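Local coordinates for 450aa long hypothetical fmu protein (Pyrococcus horikoshii, PDB 2YXL) that probably methylates carbon 5 of cytosine in RNA, with S-adenosyl-L-methionine as methyl donor, at residues I15-E20 / K113-I118; R190-K195 / R306-K310. All coordinates share one frame; numbering follows the deposited sequence.

Two kinds of interface occur within this one chain, one between neighbouring helices and one between domains. Contact 1 pairs residues 15-20 with 113-118 inside the helical N-terminal region, and its segments close before those of contact 2 begin. Contact 2 sets residues 190-195, at the end of a strand of the ferredoxin-like region, against residues 306-310 of the methyltransferase region. The centres of the two contacts lie about 40 Å apart and their nearest atoms about 22 Å, with no touch between them. Contact 1 is remote from the cofactor pocket, whereas the R190 side chain of contact 2 lies about 8 Å from the bound sinefungin.

Contact 1. Residues I15-E20 / K113-I118; sequences IRAIIE and KASDFI
The carbonyl O of K113 takes two hydrogen bonds, one from a water at 2.7 Å and one from F117 N, a turn further on, at 3.0 Å. The same water accepts a bond from R16 NH1 at 3.2 Å, lying at the edge of the guanidinium and in its plane. This bridge ties the polar end of R16 to the neighbouring backbone, while the aliphatic part of the same chain serves as a lid on F117: CB, CG and CD pass over one face of the ring in turn. R16 CB sits almost directly above the ring centre, 3.9 Å from the centroid, in a CH-pi contact, and R16 CD reaches F117 CD2 at 3.5 Å. The guanidinium does not stack, its plane being turned 59° from that of the ring. With CG anti to the backbone N (chi1 177°), F117 throws its ring across to helix 12-24. These helices, 12-24 and 104-121, belong to an all-helical N-terminal region, consistent with the NusB-like domain of bacterial Fmu/RsmB, and their short segments cross at -51° with axes 9.8 Å apart. E20 OE2 lies at the ring edge, in plane, where the positive rim would probably be mildly favourable; OE1 forms a salt bridge with R121. H42 also meets the ring, at a steep angle. On the side of A114 and I118 the contacts are between aliphatic groups: I19 CD1 packs on A114 CB at 3.7 Å, I15 CG2 approaches that same methyl, and I19 CG2 meets I118 CG2 at 4.0 Å. F130 of helix 124-138 touches A114 and I118.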
ATOM      1  N   ILE A  15      17.611  -6.725 -16.796  1.00 35.06           N
ATOM      2  CA  ILE A  15      16.465  -6.937 -17.682  1.00 34.78           C
ATOM      3  C   ILE A  15      15.578  -8.060 -17.153  1.00 34.70           C
ATOM      4  O   ILE A  15      14.357  -7.933 -17.133  1.00 34.78           O
ATOM      5  CB  ILE A  15      16.909  -7.222 -19.146  1.00 34.74           C
ATOM      6  CG1 ILE A  15      17.477  -5.952 -19.802  1.00 34.69           C
ATOM      7  CG2 ILE A  15      15.761  -7.805 -19.981  1.00 34.47           C
ATOM      8  CD1 ILE A  15      16.478  -4.804 -19.990  1.00 34.32           C
ATOM      9  N   ARG A  16      16.198  -9.148 -16.709  1.00 34.60           N
ATOM     10  CA  ARG A  16      15.463 -10.274 -16.142  1.00 34.46           C
ATOM     11  C   ARG A  16      14.830  -9.892 -14.809  1.00 34.46           C
ATOM     12  O   ARG A  16      13.803 -10.452 -14.419  1.00 34.59           O
ATOM     13  CB  ARG A  16      16.375 -11.491 -15.971  1.00 34.51           C
ATOM     14  CG  ARG A  16      16.913 -12.068 -17.278  1.00 34.35           C
ATOM     15  CD  ARG A  16      17.701 -13.349 -17.045  1.00 34.33           C
ATOM     16  NE  ARG A  16      18.975 -13.085 -16.381  1.00 34.71           N
ATOM     17  CZ  ARG A  16      20.153 -13.037 -16.994  1.00 34.18           C
ATOM     18  NH1 ARG A  16      20.249 -13.252 -18.303  1.00 33.35           N
ATOM     19  NH2 ARG A  16      21.243 -12.776 -16.288  1.00 34.33           N
ATOM     20  N   ALA A  17      15.440  -8.920 -14.132  1.00 34.36           N
ATOM     21  CA  ALA A  17      14.992  -8.471 -12.816  1.00 34.19           C
ATOM     22  C   ALA A  17      13.641  -7.749 -12.826  1.00 34.10           C
ATOM     23  O   ALA A  17      12.749  -8.122 -12.061  1.00 34.11           O
ATOM     24  CB  ALA A  17      16.067  -7.610 -12.146  1.00 34.24           C
ATOM     25  N   ILE A  18      13.481  -6.727 -13.672  1.00 34.00           N
ATOM     26  CA  ILE A  18      12.211  -5.982 -13.702  1.00 34.06           C
ATOM     27  C   ILE A  18      11.087  -6.814 -14.285  1.00 34.01           C
ATOM     28  O   ILE A  18       9.947  -6.682 -13.856  1.00 34.16           O
ATOM     29  CB  ILE A  18      12.242  -4.635 -14.489  1.00 34.04           C
ATOM     30  CG1 ILE A  18      13.570  -4.404 -15.196  1.00 34.22           C
ATOM     31  CG2 ILE A  18      11.794  -3.467 -13.596  1.00 33.82           C
ATOM     32  CD1 ILE A  18      13.574  -4.923 -16.603  1.00 34.60           C
ATOM     33  N   ILE A  19      11.404  -7.654 -15.269  1.00 34.00           N
ATOM     34  CA  ILE A  19      10.411  -8.554 -15.846  1.00 33.95           C
ATOM     35  C   ILE A  19       9.844  -9.457 -14.753  1.00 34.08           C
ATOM     36  O   ILE A  19       8.625  -9.555 -14.606  1.00 34.24           O
ATOM     37  CB  ILE A  19      10.969  -9.392 -17.029  1.00 34.02           C
ATOM     38  CG1 ILE A  19      11.319  -8.478 -18.209  1.00 33.82           C
ATOM     39  CG2 ILE A  19       9.950 -10.464 -17.462  1.00 33.53           C
ATOM     40  CD1 ILE A  19      12.107  -9.152 -19.318  1.00 33.78           C
ATOM     41  N   GLU A  20      10.726 -10.086 -13.975  1.00 34.07           N
ATOM     42  CA  GLU A  20      10.296 -10.939 -12.870  1.00 34.12           C
ATOM     43  C   GLU A  20       9.566 -10.145 -11.780  1.00 34.04           C
ATOM     44  O   GLU A  20       8.597 -10.635 -11.201  1.00 34.25           O
ATOM     45  CB  GLU A  20      11.467 -11.753 -12.297  1.00 34.14           C
ATOM     46  CG  GLU A  20      11.091 -12.644 -11.105  1.00 35.01           C
ATOM     47  CD  GLU A  20      11.606 -14.080 -11.208  1.00 36.25           C
ATOM     48  OE1 GLU A  20      11.004 -14.965 -10.560  1.00 36.90           O
ATOM     49  OE2 GLU A  20      12.596 -14.335 -11.928  1.00 36.48           O
ATOM     50  N   LYS A 113      18.147 -11.199 -24.370  1.00 36.03           N
ATOM     51  CA  LYS A 113      18.138 -11.745 -23.010  1.00 36.06           C
ATOM     52  C   LYS A 113      16.731 -11.851 -22.416  1.00 35.95           C
ATOM     53  O   LYS A 113      16.453 -12.779 -21.655  1.00 36.01           O
ATOM     54  CB  LYS A 113      19.071 -10.956 -22.078  1.00 36.03           C
ATOM     55  CG  LYS A 113      20.397 -10.511 -22.704  1.00 36.34           C
ATOM     56  CD  LYS A 113      21.248 -11.673 -23.231  1.00 36.95           C
ATOM     57  CE  LYS A 113      22.218 -12.206 -22.186  1.00 37.07           C
ATOM     58  NZ  LYS A 113      23.104 -13.251 -22.771  1.00 36.91           N
ATOM     59  N   ALA A 114      15.856 -10.906 -22.761  1.00 35.80           N
ATOM     60  CA  ALA A 114      14.460 -10.929 -22.305  1.00 35.66           C
ATOM     61  C   ALA A 114      13.666 -12.033 -22.995  1.00 35.53           C
ATOM     62  O   ALA A 114      12.902 -12.752 -22.348  1.00 35.60           O
ATOM     63  CB  ALA A 114      13.793  -9.578 -22.534  1.00 35.61           C
ATOM     64  N   SER A 115      13.853 -12.155 -24.308  1.00 35.42           N
ATOM     65  CA  SER A 115      13.226 -13.211 -25.095  1.00 35.36           C
ATOM     66  C   SER A 115      13.590 -14.580 -24.550  1.00 35.14           C
ATOM     67  O   SER A 115      12.727 -15.447 -24.404  1.00 35.20           O
ATOM     68  CB  SER A 115      13.654 -13.118 -26.558  1.00 35.41           C
ATOM     69  OG  SER A 115      13.128 -11.954 -27.168  1.00 36.22           O
ATOM     70  N   ASP A 116      14.872 -14.760 -24.243  1.00 34.85           N
ATOM     71  CA  ASP A 116      15.380 -16.029 -23.740  1.00 34.72           C
ATOM     72  C   ASP A 116      14.856 -16.329 -22.342  1.00 34.32           C
ATOM     73  O   ASP A 116      14.495 -17.470 -22.043  1.00 34.41           O
ATOM     74  CB  ASP A 116      16.910 -16.030 -23.737  1.00 34.89           C
ATOM     75  CG  ASP A 116      17.494 -17.422 -23.594  1.00 35.84           C
ATOM     76  OD1 ASP A 116      16.883 -18.393 -24.098  1.00 37.07           O
ATOM     77  OD2 ASP A 116      18.576 -17.544 -22.984  1.00 37.10           O
ATOM     78  N   PHE A 117      14.807 -15.298 -21.503  1.00 33.73           N
ATOM     79  CA  PHE A 117      14.370 -15.442 -20.117  1.00 33.30           C
ATOM     80  C   PHE A 117      12.914 -15.898 -20.001  1.00 33.18           C
ATOM     81  O   PHE A 117      12.615 -16.824 -19.243  1.00 33.19           O
ATOM     82  CB  PHE A 117      14.604 -14.142 -19.335  1.00 33.04           C
ATOM     83  CG  PHE A 117      14.112 -14.184 -17.910  1.00 32.42           C
ATOM     84  CD1 PHE A 117      13.120 -13.308 -17.482  1.00 32.14           C
ATOM     85  CD2 PHE A 117      14.640 -15.095 -16.998  1.00 31.65           C
ATOM     86  CE1 PHE A 117      12.659 -13.336 -16.163  1.00 32.14           C
ATOM     87  CE2 PHE A 117      14.190 -15.132 -15.680  1.00 31.59           C
ATOM     88  CZ  PHE A 117      13.197 -14.252 -15.260  1.00 32.06           C
ATOM     89  N   ILE A 118      12.017 -15.265 -20.752  1.00 33.00           N
ATOM     90  CA  ILE A 118      10.598 -15.629 -20.681  1.00 32.98           C
ATOM     91  C   ILE A 118      10.312 -16.975 -21.342  1.00 32.93           C
ATOM     92  O   ILE A 118       9.382 -17.678 -20.942  1.00 32.89           O
ATOM     93  CB  ILE A 118       9.638 -14.499 -21.178  1.00 33.01           C
ATOM     94  CG1 ILE A 118       9.789 -14.242 -22.682  1.00 33.18           C
ATOM     95  CG2 ILE A 118       9.841 -13.214 -20.353  1.00 32.78           C
ATOM     96  CD1 ILE A 118       8.845 -13.171 -23.223  1.00 33.08           C
TER
HETATM   97  O   HOH W   1      18.170 -14.408 -20.404  1.00 60.45           O

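Contact 2. Residues R190-K195 / R306-K310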
ATOM      1  N   ARG A 190       8.103   2.846  11.603  1.00 40.64           N
ATOM      2  CA  ARG A 190       7.854   3.184  13.002  1.00 40.59           C
ATOM      3  C   ARG A 190       8.897   2.522  13.894  1.00 40.85           C
ATOM      4  O   ARG A 190       9.266   1.365  13.677  1.00 40.87           O
ATOM      5  CB  ARG A 190       6.446   2.768  13.436  1.00 40.52           C
ATOM      6  CG  ARG A 190       5.950   3.512  14.672  1.00 40.28           C
ATOM      7  CD  ARG A 190       4.635   2.959  15.216  1.00 40.30           C
ATOM      8  NE  ARG A 190       4.825   1.710  15.951  1.00 39.45           N
ATOM      9  CZ  ARG A 190       4.415   0.513  15.537  1.00 39.27           C
ATOM     10  NH1 ARG A 190       3.762   0.373  14.386  1.00 39.15           N
ATOM     11  NH2 ARG A 190       4.649  -0.552  16.288  1.00 38.99           N
ATOM     12  N   VAL A 191       9.369   3.268  14.889  1.00 41.05           N
ATOM     13  CA  VAL A 191      10.323   2.758  15.868  1.00 41.27           C
ATOM     14  C   VAL A 191       9.574   2.101  17.028  1.00 41.57           C
ATOM     15  O   VAL A 191       8.693   2.712  17.639  1.00 41.59           O
ATOM     16  CB  VAL A 191      11.269   3.883  16.381  1.00 41.26           C
ATOM     17  CG1 VAL A 191      12.087   3.421  17.584  1.00 41.02           C
ATOM     18  CG2 VAL A 191      12.191   4.349  15.267  1.00 41.10           C
ATOM     19  N   ASN A 192       9.927   0.849  17.310  1.00 41.92           N
ATOM     20  CA  ASN A 192       9.338   0.087  18.407  1.00 42.25           C
ATOM     21  C   ASN A 192       9.897   0.548  19.753  1.00 42.49           C
ATOM     22  O   ASN A 192      10.977   0.117  20.170  1.00 42.52           O
ATOM     23  CB  ASN A 192       9.578  -1.415  18.186  1.00 42.25           C
ATOM     24  CG  ASN A 192       8.933  -2.293  19.258  1.00 42.40           C
ATOM     25  OD1 ASN A 192       9.296  -3.459  19.407  1.00 42.57           O
ATOM     26  ND2 ASN A 192       7.976  -1.745  19.994  1.00 42.40           N
ATOM     27  N   THR A 193       9.146   1.423  20.425  1.00 42.83           N
ATOM     28  CA  THR A 193       9.556   2.007  21.709  1.00 43.22           C
ATOM     29  C   THR A 193       9.729   0.958  22.803  1.00 43.46           C
ATOM     30  O   THR A 193      10.435   1.180  23.786  1.00 43.54           O
ATOM     31  CB  THR A 193       8.553   3.070  22.204  1.00 43.22           C
ATOM     32  OG1 THR A 193       7.237   2.503  22.260  1.00 43.51           O
ATOM     33  CG2 THR A 193       8.552   4.280  21.282  1.00 43.01           C
ATOM     34  N   LEU A 194       9.083  -0.187  22.610  1.00 43.80           N
ATOM     35  CA  LEU A 194       9.141  -1.300  23.544  1.00 44.14           C
ATOM     36  C   LEU A 194      10.514  -1.981  23.535  1.00 44.30           C
ATOM     37  O   LEU A 194      10.856  -2.710  24.468  1.00 44.35           O
ATOM     38  CB  LEU A 194       8.048  -2.306  23.183  1.00 44.17           C
ATOM     39  CG  LEU A 194       7.273  -3.014  24.289  1.00 44.44           C
ATOM     40  CD1 LEU A 194       5.838  -3.239  23.834  1.00 44.70           C
ATOM     41  CD2 LEU A 194       7.938  -4.329  24.675  1.00 44.97           C
ATOM     42  N   LYS A 195      11.299  -1.730  22.488  1.00 44.55           N
ATOM     43  CA  LYS A 195      12.572  -2.425  22.289  1.00 44.74           C
ATOM     44  C   LYS A 195      13.735  -1.495  21.902  1.00 44.88           C
ATOM     45  O   LYS A 195      14.898  -1.897  21.961  1.00 44.95           O
ATOM     46  CB  LYS A 195      12.393  -3.539  21.250  1.00 44.71           C
ATOM     47  CG  LYS A 195      13.408  -4.673  21.347  1.00 44.71           C
ATOM     48  CD  LYS A 195      12.949  -5.895  20.567  1.00 44.59           C
ATOM     49  CE  LYS A 195      12.232  -6.904  21.450  1.00 44.49           C
ATOM     50  NZ  LYS A 195      13.189  -7.719  22.248  1.00 44.46           N
ATOM     51  N   ARG A 306       9.098 -11.121  17.611  1.00 29.57           N
ATOM     52  CA  ARG A 306      10.340 -10.437  17.249  1.00 29.46           C
ATOM     53  C   ARG A 306      10.413  -9.043  17.878  1.00 29.37           C
ATOM     54  O   ARG A 306      11.492  -8.579  18.251  1.00 29.36           O
ATOM     55  CB  ARG A 306      10.475 -10.375  15.721  1.00 29.49           C
ATOM     56  CG  ARG A 306      11.626  -9.532  15.175  1.00 29.59           C
ATOM     57  CD  ARG A 306      12.249 -10.138  13.913  1.00 29.79           C
ATOM     58  NE  ARG A 306      11.283 -10.825  13.052  1.00 29.85           N
ATOM     59  CZ  ARG A 306      10.601 -10.254  12.061  1.00 29.95           C
ATOM     60  NH1 ARG A 306      10.758  -8.965  11.787  1.00 30.02           N
ATOM     61  NH2 ARG A 306       9.751 -10.978  11.344  1.00 29.99           N
ATOM     62  N   MET A 307       9.254  -8.399  18.009  1.00 29.27           N
ATOM     63  CA  MET A 307       9.157  -7.067  18.609  1.00 29.14           C
ATOM     64  C   MET A 307       8.928  -7.115  20.124  1.00 29.05           C
ATOM     65  O   MET A 307       8.758  -6.075  20.769  1.00 29.04           O
ATOM     66  CB  MET A 307       8.061  -6.248  17.920  1.00 29.14           C
ATOM     67  CG  MET A 307       8.371  -5.908  16.467  1.00 29.11           C
ATOM     68  SD  MET A 307       6.990  -5.146  15.594  1.00 29.21           S
ATOM     69  CE  MET A 307       7.000  -3.496  16.295  1.00 29.42           C
ATOM     70  N   GLY A 308       8.929  -8.324  20.686  1.00 28.93           N
ATOM     71  CA  GLY A 308       8.814  -8.518  22.131  1.00 28.68           C
ATOM     72  C   GLY A 308       7.424  -8.317  22.709  1.00 28.51           C
ATOM     73  O   GLY A 308       7.271  -8.159  23.924  1.00 28.51           O
ATOM     74  N   ILE A 309       6.412  -8.319  21.844  1.00 28.32           N
ATOM     75  CA  ILE A 309       5.015  -8.235  22.274  1.00 28.13           C
ATOM     76  C   ILE A 309       4.597  -9.576  22.885  1.00 27.90           C
ATOM     77  O   ILE A 309       4.965 -10.639  22.377  1.00 27.88           O
ATOM     78  CB  ILE A 309       4.061  -7.888  21.096  1.00 28.23           C
ATOM     79  CG1 ILE A 309       4.644  -6.787  20.183  1.00 28.23           C
ATOM     80  CG2 ILE A 309       2.656  -7.554  21.609  1.00 28.20           C
ATOM     81  CD1 ILE A 309       4.814  -5.413  20.824  1.00 28.60           C
ATOM     82  N   LYS A 310       3.830  -9.517  23.972  1.00 27.60           N
ATOM     83  CA  LYS A 310       3.424 -10.725  24.694  1.00 27.30           C
ATOM     84  C   LYS A 310       1.957 -10.738  25.149  1.00 27.00           C
ATOM     85  O   LYS A 310       1.518 -11.679  25.816  1.00 26.98           O
ATOM     86  CB  LYS A 310       4.367 -10.980  25.881  1.00 27.33           C
ATOM     87  CG  LYS A 310       4.518  -9.814  26.849  1.00 27.32           C
ATOM     88  CD  LYS A 310       5.536 -10.133  27.932  1.00 27.37           C
ATOM     89  CE  LYS A 310       5.663  -8.993  28.929  1.00 27.51           C
ATOM     90  NZ  LYS A 310       6.601  -9.336  30.034  1.00 27.28           N
TER
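The terminal methyl of M307 packs by van der Waals contact against the chain of N192 and the guanidinium of R190. Its CE lies 3.7 Å from N192 CG and 3.8 Å from R190 NH2, so it fits between an amide-bearing chain and a guanidinium that it approaches obliquely. A bend at the last torsion of M307 (chi3 74°) turns this methyl toward the strand end. An alanine in place of N192 would remove the amide group and would probably open a gap beside the M307 methyl, leaving that thioether chain freer to turn. The apolar pair of the contact is L194 CD1 with I309 CD1, at 3.9 Å, the two side chains crossing at a slant.

Contacts with the backbone come mainly from K195. Its chain, bent twice near the tip, lays CE 3.6 Å from M307 C and 3.7 Å from R306 O. It is the CH2 groups that do the touching, NZ lying beyond bonding distance of R306 O. More loosely, L194 CD2 stands 4.0 Å from the carbonyl O of G308.

Polar anchoring comes from outside the two segments. R190 NH2 makes a salt bridge with E279 of helix 272-280 and NH1 bonds to Q244, which hold the guanidinium in place where the M307 chain crosses it at about a right angle; N283 binds G308 O through its side chain.

G308, with positive phi (75°), ends helix 294-306 in a Schellman motif. That helix links the parallel strands 286-290 and 312-315, so the ferredoxin-like region here docks on a beta-alpha-beta unit of a class I, Rossmann-like methyltransferase fold, close to the predicted S-adenosyl-L-methionine loop around G272.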